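Local coordinates for endo-1,4-beta-xylanase C (Paenibacillus barcinonensis, PDB 4XUP), which hydrolyses internal beta-1,4-xylosidic linkages of xylan, its N-terminal tandem of CBM22 carbohydrate-binding modules apparently acting as a thermostabilising region, at residues L89-E94 and L135-T140; L173-F178 and D326-A331; E223-L228 and T295-L300. All coordinates share one frame; numbering follows the deposited sequence.

Interaction 1: residues L89-E94 and L135-T140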
loop_
_atom_site.group_PDB
_atom_site.type_symbol
_atom_site.label_atom_id
_atom_site.label_comp_id
_atom_site.label_asym_id
_atom_site.label_seq_id
_atom_site.Cartn_x
_atom_site.Cartn_y
_atom_site.Cartn_z
ATOM N N LEU A 89 -12.835 21.546 -10.876
ATOM C CA LEU A 89 -12.260 20.459 -11.684
ATOM C C LEU A 89 -11.729 19.282 -10.868
ATOM O O LEU A 89 -11.181 19.446 -9.799
ATOM C CB LEU A 89 -11.078 20.932 -12.524
ATOM C CG LEU A 89 -11.431 21.426 -13.918
ATOM C CD1 LEU A 89 -12.372 22.607 -13.790
ATOM C CD2 LEU A 89 -10.203 21.832 -14.717
ATOM N N LYS A 90 -11.865 18.100 -11.437
ATOM C CA LYS A 90 -11.333 16.884 -10.844
ATOM C C LYS A 90 -11.080 15.783 -11.884
ATOM O O LYS A 90 -11.681 15.743 -12.959
ATOM C CB LYS A 90 -12.215 16.338 -9.737
ATOM C CG LYS A 90 -13.512 15.762 -10.220
ATOM C CD LYS A 90 -14.380 15.315 -9.059
ATOM C CE LYS A 90 -15.594 14.579 -9.563
ATOM N NZ LYS A 90 -16.441 14.005 -8.509
ATOM N N PHE A 91 -10.199 14.886 -11.487
ATOM C CA PHE A 91 -9.940 13.670 -12.199
ATOM C C PHE A 91 -10.889 12.575 -11.694
ATOM O O PHE A 91 -11.103 12.397 -10.484
ATOM C CB PHE A 91 -8.529 13.178 -12.003
ATOM C CG PHE A 91 -7.513 13.946 -12.783
ATOM C CD1 PHE A 91 -7.535 13.948 -14.189
ATOM C CD2 PHE A 91 -6.508 14.652 -12.137
ATOM C CE1 PHE A 91 -6.575 14.625 -14.925
ATOM C CE2 PHE A 91 -5.553 15.335 -12.873
ATOM C CZ PHE A 91 -5.587 15.334 -14.264
ATOM N N THR A 92 -11.432 11.848 -12.655
ATOM C CA THR A 92 -12.307 10.716 -12.409
ATOM C C THR A 92 -11.853 9.568 -13.267
ATOM O O THR A 92 -11.448 9.737 -14.399
ATOM C CB THR A 92 -13.774 11.042 -12.752
ATOM O OG1 THR A 92 -14.237 12.108 -11.918
ATOM C CG2 THR A 92 -14.696 9.834 -12.511
ATOM N N VAL A 93 -12.004 8.376 -12.725
ATOM C CA VAL A 93 -11.804 7.136 -13.488
ATOM C C VAL A 93 -13.122 6.405 -13.682
ATOM O O VAL A 93 -13.764 5.955 -12.731
ATOM C CB VAL A 93 -10.792 6.184 -12.819
ATOM C CG1 VAL A 93 -10.643 4.907 -13.619
ATOM C CG2 VAL A 93 -9.443 6.879 -12.683
ATOM N N GLU A 94 -13.484 6.266 -14.935
ATOM C CA GLU A 94 -14.588 5.384 -15.342
ATOM C C GLU A 94 -14.043 4.011 -15.473
ATOM O O GLU A 94 -13.154 3.753 -16.283
ATOM C CB GLU A 94 -15.192 5.775 -16.689
ATOM C CG GLU A 94 -16.458 5.021 -17.071
ATOM C CD GLU A 94 -17.032 5.500 -18.394
ATOM O OE1 GLU A 94 -16.415 5.150 -19.450
ATOM O OE2 GLU A 94 -18.080 6.224 -18.371
ATOM N N LEU A 135 -9.576 7.309 -17.628
ATOM C CA LEU A 135 -9.327 8.530 -16.829
ATOM C C LEU A 135 -9.842 9.741 -17.597
ATOM O O LEU A 135 -9.687 9.819 -18.790
ATOM C CB LEU A 135 -7.856 8.741 -16.535
ATOM C CG LEU A 135 -7.491 10.038 -15.809
ATOM C CD1 LEU A 135 -7.907 10.019 -14.371
ATOM C CD2 LEU A 135 -6.015 10.304 -15.885
ATOM N N TYR A 136 -10.559 10.596 -16.910
ATOM C CA TYR A 136 -10.997 11.818 -17.515
ATOM C C TYR A 136 -10.986 13.005 -16.547
ATOM O O TYR A 136 -11.069 12.847 -15.335
ATOM C CB TYR A 136 -12.332 11.687 -18.218
ATOM C CG TYR A 136 -13.557 11.396 -17.374
ATOM C CD1 TYR A 136 -13.778 10.142 -16.860
ATOM C CD2 TYR A 136 -14.556 12.358 -17.204
ATOM C CE1 TYR A 136 -14.941 9.854 -16.147
ATOM C CE2 TYR A 136 -15.713 12.101 -16.469
ATOM C CZ TYR A 136 -15.914 10.837 -15.958
ATOM O OH TYR A 136 -17.077 10.555 -15.269
ATOM N N LEU A 137 -10.883 14.178 -17.143
ATOM C CA LEU A 137 -10.848 15.437 -16.432
ATOM C C LEU A 137 -12.161 16.190 -16.610
ATOM O O LEU A 137 -12.495 16.654 -17.691
ATOM C CB LEU A 137 -9.691 16.289 -16.912
ATOM C CG LEU A 137 -9.556 17.674 -16.264
ATOM C CD1 LEU A 137 -9.303 17.582 -14.766
ATOM C CD2 LEU A 137 -8.437 18.462 -16.939
ATOM N N GLU A 138 -12.844 16.362 -15.501
ATOM C CA GLU A 138 -14.253 16.706 -15.453
ATOM C C GLU A 138 -14.499 17.987 -14.697
ATOM O O GLU A 138 -13.822 18.262 -13.722
ATOM C CB GLU A 138 -14.942 15.617 -14.585
ATOM C CG GLU A 138 -16.353 15.257 -14.936
ATOM C CD GLU A 138 -16.923 14.149 -14.059
ATOM O OE1 GLU A 138 -16.183 13.485 -13.277
ATOM O OE2 GLU A 138 -18.147 13.917 -14.184
ATOM N N SER A 139 -15.560 18.691 -15.063
ATOM C CA SER A 139 -16.084 19.759 -14.233
ATOM C C SER A 139 -17.580 19.704 -14.066
ATOM O O SER A 139 -18.303 19.378 -15.005
ATOM C CB SER A 139 -15.734 21.124 -14.817
ATOM O OG SER A 139 -16.280 22.154 -13.999
ATOM N N THR A 140 -18.042 20.084 -12.886
ATOM C CA THR A 140 -19.521 20.193 -12.626
ATOM C C THR A 140 -20.154 21.312 -13.465
ATOM O O THR A 140 -21.310 21.242 -13.832
ATOM C CB THR A 140 -19.881 20.413 -11.148
ATOM O OG1 THR A 140 -19.081 21.476 -10.601
ATOM C CG2 THR A 140 -19.621 19.125 -10.381
#
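F91 and L137 face each other as a non-hydrogen-bonded pair of an antiparallel sheet, flanked by the hydrogen-bonded pairs K90 with E138 and T92 with Y136. The short strand axes approach to 4.7 Å and their directions differ by 144°, so the strands are antiparallel but markedly twisted. Both belong to one of the two sheets of the first CBM22 module, a beta-sandwich. Each hydrogen-bonded pair is joined by two amides: K90 N and E138 N reach the opposite carbonyl, and the shortest of the four bonds, by a small margin, runs from Y136 N to T92 O at 2.8 Å.

Residues alternate between two chemically distinct faces. L89, F91, V93, L135 and L137 form the apolar one, directed into the sandwich, where F91 also meets L121 and L148 of the facing sheet. CD1 of L137 lies over one face of the F91 ring, 4.2 Å from its centroid and only 19° off the normal, a CH-pi contact. L135 CD1 meets V93 CG2 at 3.9 Å and approaches the F91 ring obliquely.

K90, T92, Y136 and E138 line the polar face. The Y136 side chain lies alongside that of T92 because its CG sits between the backbone N and the carbonyl carbon (chi1 65°), which brings T92 CB over one face of the Y136 ring, 4.0 Å from the ring centroid, a second CH-pi contact. R27 makes a cation-pi contact with the same ring. E138, extended beyond CG, crosses the threonine, while K90 runs beside E138 with its ammonium close enough for a probable electrostatic attraction but no direct contact. The carboxylate instead accepts a hydrogen bond from the hydroxyl of buried T92: OG1 donates to E138 OE1 at 2.7 Å, nearly along that oxygen's C-O bond.

Interaction 2: residues L173-F178 and D326-A331. Unlike the reference sequence in segment 173-178: D177 (reference Tyr). With CA (calcium ion), chain H.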
loop_
_atom_site.group_PDB
_atom_site.type_symbol
_atom_site.label_atom_id
_atom_site.label_comp_id
_atom_site.label_asym_id
_atom_site.label_seq_id
_atom_site.Cartn_x
_atom_site.Cartn_y
_atom_site.Cartn_z
ATOM N N LEU A 173 -6.429 -8.224 7.513
ATOM C CA LEU A 173 -6.292 -6.965 8.289
ATOM C C LEU A 173 -4.857 -6.424 8.278
ATOM O O LEU A 173 -4.600 -5.212 8.326
ATOM C CB LEU A 173 -6.747 -7.161 9.747
ATOM C CG LEU A 173 -8.194 -7.352 10.214
ATOM C CD1 LEU A 173 -8.773 -8.414 9.331
ATOM C CD2 LEU A 173 -8.421 -7.690 11.701
ATOM N N PHE A 174 -3.921 -7.351 8.252
ATOM C CA PHE A 174 -2.489 -7.030 8.303
ATOM C C PHE A 174 -1.708 -8.048 7.495
ATOM O O PHE A 174 -1.966 -9.254 7.583
ATOM C CB PHE A 174 -1.954 -6.996 9.751
ATOM C CG PHE A 174 -0.482 -6.671 9.834
ATOM C CD1 PHE A 174 -0.035 -5.358 9.648
ATOM C CD2 PHE A 174 0.471 -7.674 10.047
ATOM C CE1 PHE A 174 1.321 -5.045 9.685
ATOM C CE2 PHE A 174 1.825 -7.368 10.090
ATOM C CZ PHE A 174 2.254 -6.051 9.905
ATOM N N LYS A 175 -0.746 -7.554 6.735
ATOM C CA LYS A 175 0.077 -8.415 5.910
ATOM C C LYS A 175 1.477 -7.865 5.815
ATOM O O LYS A 175 1.680 -6.659 5.674
ATOM C CB LYS A 175 -0.526 -8.563 4.500
ATOM C CG LYS A 175 -0.307 -9.917 3.850
ATOM C CD LYS A 175 -0.702 -9.877 2.380
ATOM C CE LYS A 175 -1.508 -11.114 1.974
ATOM N NZ LYS A 175 -2.117 -10.953 0.617
ATOM N N ALA A 176 2.440 -8.773 5.867
ATOM C CA ALA A 176 3.843 -8.430 5.653
ATOM C C ALA A 176 4.540 -9.593 4.950
ATOM O O ALA A 176 4.673 -10.683 5.495
ATOM C CB ALA A 176 4.531 -8.075 6.955
ATOM N N ASP A 177 4.944 -9.315 3.721
ATOM C CA ASP A 177 5.676 -10.259 2.864
ATOM C C ASP A 177 7.134 -9.820 2.604
ATOM O O ASP A 177 7.950 -10.610 2.137
ATOM C CB ASP A 177 4.918 -10.507 1.537
ATOM C CG ASP A 177 4.842 -9.266 0.624
ATOM O OD1 ASP A 177 5.668 -8.321 0.754
ATOM O OD2 ASP A 177 3.943 -9.243 -0.245
ATOM N N PHE A 178 7.431 -8.559 2.909
ATOM C CA PHE A 178 8.792 -7.959 2.830
ATOM C C PHE A 178 9.351 -7.801 1.426
ATOM O O PHE A 178 10.533 -7.488 1.265
ATOM C CB PHE A 178 9.797 -8.723 3.740
ATOM C CG PHE A 178 9.342 -8.812 5.161
ATOM C CD1 PHE A 178 9.325 -7.662 5.975
ATOM C CD2 PHE A 178 8.829 -10.007 5.665
ATOM C CE1 PHE A 178 8.845 -7.720 7.269
ATOM C CE2 PHE A 178 8.362 -10.082 6.973
ATOM C CZ PHE A 178 8.375 -8.938 7.774
ATOM N N ASP A 326 5.879 -13.829 5.377
ATOM C CA ASP A 326 4.406 -14.018 5.134
ATOM C C ASP A 326 3.592 -13.924 6.432
ATOM O O ASP A 326 2.861 -14.839 6.838
ATOM C CB ASP A 326 4.123 -15.302 4.358
ATOM C CG ASP A 326 4.682 -15.250 2.926
ATOM O OD1 ASP A 326 5.009 -14.147 2.413
ATOM O OD2 ASP A 326 4.780 -16.323 2.290
ATOM N N VAL A 327 3.810 -12.799 7.096
ATOM C CA VAL A 327 3.131 -12.465 8.352
ATOM C C VAL A 327 1.760 -11.968 7.982
ATOM O O VAL A 327 1.625 -11.123 7.112
ATOM C CB VAL A 327 3.819 -11.339 9.147
ATOM C CG1 VAL A 327 3.065 -11.031 10.433
ATOM C CG2 VAL A 327 5.235 -11.727 9.489
ATOM N N GLN A 328 0.769 -12.453 8.708
ATOM C CA GLN A 328 -0.619 -12.240 8.330
ATOM C C GLN A 328 -1.601 -12.341 9.490
ATOM O O GLN A 328 -1.563 -13.265 10.294
ATOM C CB GLN A 328 -1.015 -13.214 7.230
ATOM C CG GLN A 328 -2.359 -12.914 6.588
ATOM C CD GLN A 328 -2.562 -13.673 5.294
ATOM O OE1 GLN A 328 -2.009 -13.310 4.245
ATOM N NE2 GLN A 328 -3.353 -14.746 5.355
ATOM N N ILE A 329 -2.491 -11.362 9.531
ATOM C CA ILE A 329 -3.620 -11.345 10.463
ATOM C C ILE A 329 -4.918 -11.273 9.658
ATOM O O ILE A 329 -5.125 -10.381 8.847
ATOM C CB ILE A 329 -3.572 -10.198 11.470
ATOM C CG1 ILE A 329 -2.247 -10.220 12.226
ATOM C CG2 ILE A 329 -4.726 -10.318 12.461
ATOM C CD1 ILE A 329 -2.000 -9.023 13.127
ATOM N N THR A 330 -5.801 -12.212 9.944
ATOM C CA THR A 330 -7.081 -12.310 9.246
ATOM C C THR A 330 -8.220 -12.369 10.258
ATOM O O THR A 330 -8.092 -12.877 11.383
ATOM C CB THR A 330 -7.156 -13.448 8.216
ATOM O OG1 THR A 330 -7.324 -14.689 8.896
ATOM C CG2 THR A 330 -5.898 -13.507 7.345
ATOM N N ALA A 331 -9.338 -11.791 9.832
ATOM C CA ALA A 331 -10.573 -11.781 10.605
ATOM C C ALA A 331 -11.141 -13.171 10.516
ATOM O O ALA A 331 -10.898 -13.904 9.548
ATOM C CB ALA A 331 -11.569 -10.759 10.076
HETATM CA CA CA H . 8.672 -12.827 1.493
#
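V327, I329 and F174 bury the most surface here, 75 to 78 Å² each, and all three project from one face of an antiparallel strand pair. F174 has its CG anti to the backbone N (chi1 180°), which sets the ring beside V327; V327 CG1 meets F174 CE2 at 3.9 Å, at the ring edge and in its plane. I329 packs against the root of the same side chain, with CD1 3.9 Å from F174 CB. V327 also faces A176, CB to CB at 4.0 Å, so the valine bridges the phenylalanine and the alanine. Beyond the two segments, W186 and F238 touch V327, and Y227 meets the F174 ring edge-to-face.

The backbone is irregular at both ends. L173 and F174 both face I329 in a classic beta bulge: I329 O accepts L173 N at 2.9 Å and, weakly, F174 N. D326 and V327 both face A176 in a G1 bulge. On the other face, K175 and Q328 run side by side, and K175 CE comes within 3.2 Å of Q328 OE1.

Past the paired residues the chain turns, and D177 O coordinates the calcium ion at 2.4 Å. E179, S204, R206 and D325 complete the site, which places this edge-strand pairing of the beta-sandwich beside its calcium site, probably structural as in other CBM22 modules.

Interaction 3: residues E223-L228 and T295-L300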
loop_
_atom_site.group_PDB
_atom_site.type_symbol
_atom_site.label_atom_id
_atom_site.label_comp_id
_atom_site.label_asym_id
_atom_site.label_seq_id
_atom_site.Cartn_x
_atom_site.Cartn_y
_atom_site.Cartn_z
ATOM N N GLU A 223 3.916 -3.427 16.067
ATOM C CA GLU A 223 2.629 -2.924 16.605
ATOM C C GLU A 223 1.524 -3.221 15.594
ATOM O O GLU A 223 1.658 -2.883 14.414
ATOM C CB GLU A 223 2.682 -1.421 16.907
ATOM C CG GLU A 223 1.359 -0.793 17.357
ATOM C CD GLU A 223 0.994 -1.088 18.804
ATOM O OE1 GLU A 223 1.791 -0.724 19.714
ATOM O OE2 GLU A 223 -0.113 -1.636 19.031
ATOM N N VAL A 224 0.476 -3.884 16.073
ATOM C CA VAL A 224 -0.655 -4.257 15.228
ATOM C C VAL A 224 -2.046 -3.796 15.700
ATOM O O VAL A 224 -3.036 -3.982 14.992
ATOM C CB VAL A 224 -0.725 -5.782 14.979
ATOM C CG1 VAL A 224 0.558 -6.257 14.327
ATOM C CG2 VAL A 224 -1.050 -6.540 16.261
ATOM N N LEU A 225 -2.130 -3.180 16.858
ATOM C CA LEU A 225 -3.445 -2.765 17.391
ATOM C C LEU A 225 -4.293 -1.926 16.387
ATOM O O LEU A 225 -5.473 -2.239 16.175
ATOM C CB LEU A 225 -3.308 -2.047 18.739
ATOM C CG LEU A 225 -4.633 -1.669 19.443
ATOM C CD1 LEU A 225 -5.598 -2.840 19.617
ATOM C CD2 LEU A 225 -4.300 -1.019 20.774
ATOM N N PRO A 226 -3.684 -0.892 15.748
ATOM C CA PRO A 226 -4.343 -0.013 14.751
ATOM C C PRO A 226 -5.061 -0.699 13.616
ATOM O O PRO A 226 -6.063 -0.201 13.139
ATOM C CB PRO A 226 -3.168 0.746 14.148
ATOM C CG PRO A 226 -2.174 0.832 15.253
ATOM C CD PRO A 226 -2.269 -0.495 15.930
ATOM N N TYR A 227 -4.567 -1.860 13.223
ATOM C CA TYR A 227 -5.146 -2.657 12.131
ATOM C C TYR A 227 -6.378 -3.495 12.548
ATOM O O TYR A 227 -7.011 -4.126 11.685
ATOM C CB TYR A 227 -4.107 -3.627 11.540
ATOM C CG TYR A 227 -2.846 -3.042 10.936
ATOM C CD1 TYR A 227 -2.779 -2.692 9.579
ATOM C CD2 TYR A 227 -1.708 -2.873 11.701
ATOM C CE1 TYR A 227 -1.610 -2.154 9.033
ATOM C CE2 TYR A 227 -0.538 -2.344 11.167
ATOM C CZ TYR A 227 -0.491 -1.990 9.826
ATOM O OH TYR A 227 0.678 -1.488 9.298
ATOM N N LEU A 228 -6.766 -3.443 13.825
ATOM C CA LEU A 228 -7.714 -4.414 14.402
ATOM C C LEU A 228 -8.906 -3.866 15.152
ATOM O O LEU A 228 -8.846 -2.821 15.790
ATOM C CB LEU A 228 -6.993 -5.341 15.385
ATOM C CG LEU A 228 -5.664 -5.931 14.924
ATOM C CD1 LEU A 228 -5.000 -6.643 16.086
ATOM C CD2 LEU A 228 -5.860 -6.876 13.755
ATOM N N THR A 295 -11.136 -2.591 28.531
ATOM C CA THR A 295 -9.805 -2.899 29.145
ATOM C C THR A 295 -8.834 -1.701 29.190
ATOM O O THR A 295 -7.884 -1.686 29.959
ATOM C CB THR A 295 -9.065 -4.077 28.441
ATOM O OG1 THR A 295 -8.567 -3.663 27.161
ATOM C CG2 THR A 295 -9.977 -5.339 28.296
ATOM N N GLY A 296 -9.075 -0.720 28.329
ATOM C CA GLY A 296 -8.190 0.453 28.193
ATOM C C GLY A 296 -6.929 0.150 27.372
ATOM O O GLY A 296 -5.898 0.825 27.496
ATOM N N ILE A 297 -7.037 -0.871 26.526
ATOM C CA ILE A 297 -5.907 -1.327 25.712
ATOM C C ILE A 297 -5.458 -0.262 24.725
ATOM O O ILE A 297 -6.244 0.232 23.947
ATOM C CB ILE A 297 -6.142 -2.671 24.983
ATOM C CG1 ILE A 297 -4.859 -3.066 24.222
ATOM C CG2 ILE A 297 -7.342 -2.618 24.053
ATOM C CD1 ILE A 297 -4.399 -4.473 24.490
ATOM N N SER A 298 -4.177 0.057 24.806
ATOM C CA SER A 298 -3.500 1.102 23.999
ATOM C C SER A 298 -2.340 0.621 23.069
ATOM O O SER A 298 -1.844 1.362 22.236
ATOM C CB SER A 298 -2.940 2.176 24.918
ATOM O OG SER A 298 -2.056 1.611 25.860
ATOM N N GLY A 299 -1.898 -0.600 23.278
ATOM C CA GLY A 299 -0.838 -1.228 22.486
ATOM C C GLY A 299 -1.007 -2.748 22.417
ATOM O O GLY A 299 -1.312 -3.404 23.414
ATOM N N LEU A 300 -0.795 -3.289 21.229
ATOM C CA LEU A 300 -0.838 -4.721 20.976
ATOM C C LEU A 300 0.150 -5.052 19.864
ATOM O O LEU A 300 -0.045 -4.700 18.718
ATOM C CB LEU A 300 -2.213 -5.196 20.571
ATOM C CG LEU A 300 -2.393 -6.717 20.440
ATOM C CD1 LEU A 300 -2.207 -7.397 21.779
ATOM C CD2 LEU A 300 -3.767 -7.051 19.924
#
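E223 turns its carboxylate back onto the backbone of L300. Its CG is anti to the backbone N and the chain then bends at chi2 (77°), which brings OE2 to L300 N at 2.8 Å. The bond is almost straight, 176° at the hydrogen, and meets OE2 on the syn side, 23° out of the carboxylate plane. The same oxygen takes a weak bond from L225 N, while OE1 pairs with R301 in a salt bridge, so both oxygens have partners. Replacing E223 with an alanine would probably leave L300 N without this acceptor and R301 without its carboxylate partner.

L300 O is gripped in turn by V224 N at 2.8 Å and, weakly, by L225 N. Two strands of a four-stranded antiparallel sheet in the second CBM22 module meet here: edge strand 221-223 gives way to a 3-10 turn at 225-227, next to the start of strand 297-305. On that strand S298 and G299 form a classic beta bulge against E258.

L225 directs its side chain at this strand. Its CB packs on L300 CB at 3.8 Å, while CD2 reaches the bulge backbone, 3.4 Å from S298 C, and touches I297 CG1 at 4.0 Å. L300 buries the most surface of any residue in the contact, 104 Å². L228 crosses the L300 side chain at about a right angle, L228 CD1 lying 4.1 Å from L300 CD2. V290 touches both of these leucines, and L228 also packs on I329.

Interaction 1 lies in the first CBM22 module and interactions 2 and 3 in the second, with centres 34 and 39 Å from that of the first. Interaction 1 is a regular strand pairing within one sheet, largely buried, with separate apolar and polar faces. Interaction 2 is only partly buried, interrupted by bulges and bordered by calcium. Interaction 3 is buried too, but joins the end of an edge strand and a 3-10 turn to a neighbouring strand through a carboxylate and leucines. The last two touch, L228 CD2 lying 3.4 Å from L173 CD2. Segment 223-228 leads from strand 221-223 of one sheet to strand 233-241 of the other, L228 packing on I329.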